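Long-range contact in aminotransferase, class I and II (PDB 5Z0Q), which is a PLP-dependent enzyme of the class I and II aminotransferase family, with pyridoxal-5'-phosphate covalently bound in its pocket: residues A[240-245]-A[284-289]. Sequence-based numbering, arbitrary orientation.
Sequences KSFNIA and AAWREG. With PLP (pyridoxal-5'-phosphate), chain M.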
# COMPACT_ATOMS: atom_id res chain seq x y z
N LYS A 240 -2.12 -3.69 -15.39
CA LYS A 240 -2.14 -3.11 -16.73
C LYS A 240 -2.92 -3.95 -17.72
O LYS A 240 -3.45 -3.41 -18.70
CB LYS A 240 -0.72 -2.90 -17.24
CG LYS A 240 0.11 -1.98 -16.37
CD LYS A 240 1.41 -1.60 -17.04
CE LYS A 240 1.61 -0.10 -17.00
NZ LYS A 240 1.56 0.42 -15.61
N SER A 241 -3.00 -5.27 -17.50
CA SER A 241 -3.75 -6.12 -18.41
C SER A 241 -5.23 -5.78 -18.38
O SER A 241 -5.91 -5.84 -19.41
CB SER A 241 -3.53 -7.59 -18.04
OG SER A 241 -2.15 -7.85 -17.81
N PHE A 242 -5.75 -5.42 -17.20
CA PHE A 242 -7.18 -5.17 -17.02
C PHE A 242 -7.47 -3.77 -16.51
O PHE A 242 -8.59 -3.51 -16.06
CB PHE A 242 -7.77 -6.22 -16.08
CG PHE A 242 -7.69 -7.63 -16.61
CD1 PHE A 242 -6.55 -8.39 -16.41
CD2 PHE A 242 -8.74 -8.17 -17.32
CE1 PHE A 242 -6.47 -9.68 -16.90
CE2 PHE A 242 -8.67 -9.46 -17.82
CZ PHE A 242 -7.53 -10.21 -17.61
N ASN A 243 -6.49 -2.87 -16.55
CA ASN A 243 -6.68 -1.46 -16.21
C ASN A 243 -7.17 -1.29 -14.77
O ASN A 243 -8.14 -0.59 -14.50
CB ASN A 243 -7.63 -0.78 -17.21
CG ASN A 243 -7.50 0.72 -17.21
OD1 ASN A 243 -6.47 1.27 -16.82
ND2 ASN A 243 -8.54 1.41 -17.67
N ILE A 244 -6.48 -1.95 -13.84
CA ILE A 244 -6.82 -1.85 -12.43
C ILE A 244 -5.58 -1.43 -11.63
O ILE A 244 -5.39 -1.85 -10.49
CB ILE A 244 -7.40 -3.17 -11.90
CG1 ILE A 244 -6.46 -4.34 -12.19
CG2 ILE A 244 -8.78 -3.42 -12.49
CD1 ILE A 244 -6.93 -5.66 -11.63
N ALA A 245 -4.74 -0.58 -12.24
CA ALA A 245 -3.57 -0.08 -11.54
C ALA A 245 -3.94 0.83 -10.38
O ALA A 245 -3.14 0.97 -9.44
CB ALA A 245 -2.65 0.65 -12.52
N ALA A 284 -10.86 -11.75 -9.88
CA ALA A 284 -11.83 -11.79 -10.97
C ALA A 284 -11.19 -11.46 -12.31
O ALA A 284 -11.65 -11.93 -13.35
CB ALA A 284 -12.98 -10.83 -10.68
N ALA A 285 -10.12 -10.65 -12.30
CA ALA A 285 -9.44 -10.31 -13.54
C ALA A 285 -8.82 -11.55 -14.18
O ALA A 285 -9.03 -11.82 -15.37
CB ALA A 285 -8.37 -9.25 -13.28
N TRP A 286 -8.07 -12.32 -13.40
CA TRP A 286 -7.39 -13.50 -13.92
C TRP A 286 -8.26 -14.75 -13.91
O TRP A 286 -7.91 -15.73 -14.58
CB TRP A 286 -6.11 -13.77 -13.12
CG TRP A 286 -4.93 -12.99 -13.60
CD1 TRP A 286 -4.82 -12.32 -14.78
CD2 TRP A 286 -3.69 -12.79 -12.91
NE1 TRP A 286 -3.59 -11.72 -14.88
CE2 TRP A 286 -2.87 -11.99 -13.74
CE3 TRP A 286 -3.19 -13.21 -11.68
CZ2 TRP A 286 -1.59 -11.61 -13.37
CZ3 TRP A 286 -1.91 -12.83 -11.31
CH2 TRP A 286 -1.12 -12.03 -12.16
N ARG A 287 -9.38 -14.75 -13.18
CA ARG A 287 -10.23 -15.93 -13.13
C ARG A 287 -11.22 -15.98 -14.28
O ARG A 287 -11.40 -17.04 -14.90
CB ARG A 287 -10.98 -16.00 -11.80
CG ARG A 287 -11.47 -17.40 -11.45
CD ARG A 287 -12.55 -17.40 -10.38
NE ARG A 287 -12.10 -16.82 -9.12
CZ ARG A 287 -12.51 -15.65 -8.64
NH1 ARG A 287 -13.39 -14.93 -9.33
NH2 ARG A 287 -12.05 -15.20 -7.48
N GLU A 288 -11.88 -14.86 -14.60
CA GLU A 288 -12.92 -14.86 -15.61
C GLU A 288 -12.86 -13.66 -16.55
O GLU A 288 -13.82 -13.43 -17.30
CB GLU A 288 -14.30 -14.93 -14.95
CG GLU A 288 -14.58 -16.25 -14.25
CD GLU A 288 -15.75 -16.16 -13.29
OE1 GLU A 288 -16.15 -17.21 -12.74
OE2 GLU A 288 -16.26 -15.04 -13.07
N GLY A 289 -11.77 -12.90 -16.54
CA GLY A 289 -11.64 -11.76 -17.43
C GLY A 289 -10.93 -12.03 -18.73
O GLY A 289 -10.71 -11.10 -19.51
N1 PLP M . 6.22 -2.00 -14.22
C2 PLP M . 6.23 -1.49 -15.50
C2A PLP M . 7.35 -1.84 -16.44
C3 PLP M . 5.22 -0.64 -15.91
O3 PLP M . 5.23 -0.12 -17.18
C4 PLP M . 4.18 -0.31 -15.04
C4A PLP M . 2.99 0.45 -15.54
C5 PLP M . 4.17 -0.84 -13.75
C6 PLP M . 5.20 -1.68 -13.35
C5A PLP M . 3.05 -0.48 -12.82
O4P PLP M . 3.44 -0.64 -11.47
P PLP M . 2.50 -0.05 -10.30
O1P PLP M . 2.15 1.39 -10.61
O2P PLP M . 3.23 -0.11 -8.98
O3P PLP M . 1.24 -0.88 -10.23
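Phe242 lays one face of its ring against the methyl of Ala285, joining the cofactor-bearing loop to the C-terminal part of helix 276-288. The setting is the fold type I architecture of class I and II aminotransferases, in which this loop follows strand 232-236 of the large mixed sheet. With CG anti to its own carbonyl carbon (chi1 -63°), the phenyl group projects to the helix and can be followed atom by atom. CB lies 4.2 Å from Ala285 CB, and CG and CD1 come closer to that methyl, CD1 to 3.7 Å. Ala285 CB thus sits over the face, 21° off the ring normal, in a CH-pi contact displaced toward the CG-CD1 rim. Farther out, CE1 meets CD1 of the Trp286 indole at 3.8 Å, the plane of its five-membered ring inclined at 77° to the phenyl, in an oblique pairing. On the other branch, CD2 has the carbonyl oxygens of Ala285 and Gly289 as its nearest partners across the contact, and the ring edge at CE2 meets Gly289 O, which lies near the ring plane. The tip, CZ, reaches the carbonyl oxygen of Ala285, which also accepts a weak backbone hydrogen bond from Gly289 N. Ile244 adds a lighter apolar touch, its CD1 being 4.2 Å from Ala285 CB, while Ile51 of helix 49-59 packs on both Phe242 and Ala285. The principle illustrated is a division of labour within one short loop: Phe242 faces the helix, whereas Lys240 carries the cofactor, its NZ covalently bound to PLP C4A and hydrogen-bonded to Tyr66 OH of the second subunit. Polar linkage between the segments is indirect, for the same carboxylate oxygen, Asp209 OD2, is hydrogen-bonded to both Ser241 OG and Trp286 NE1.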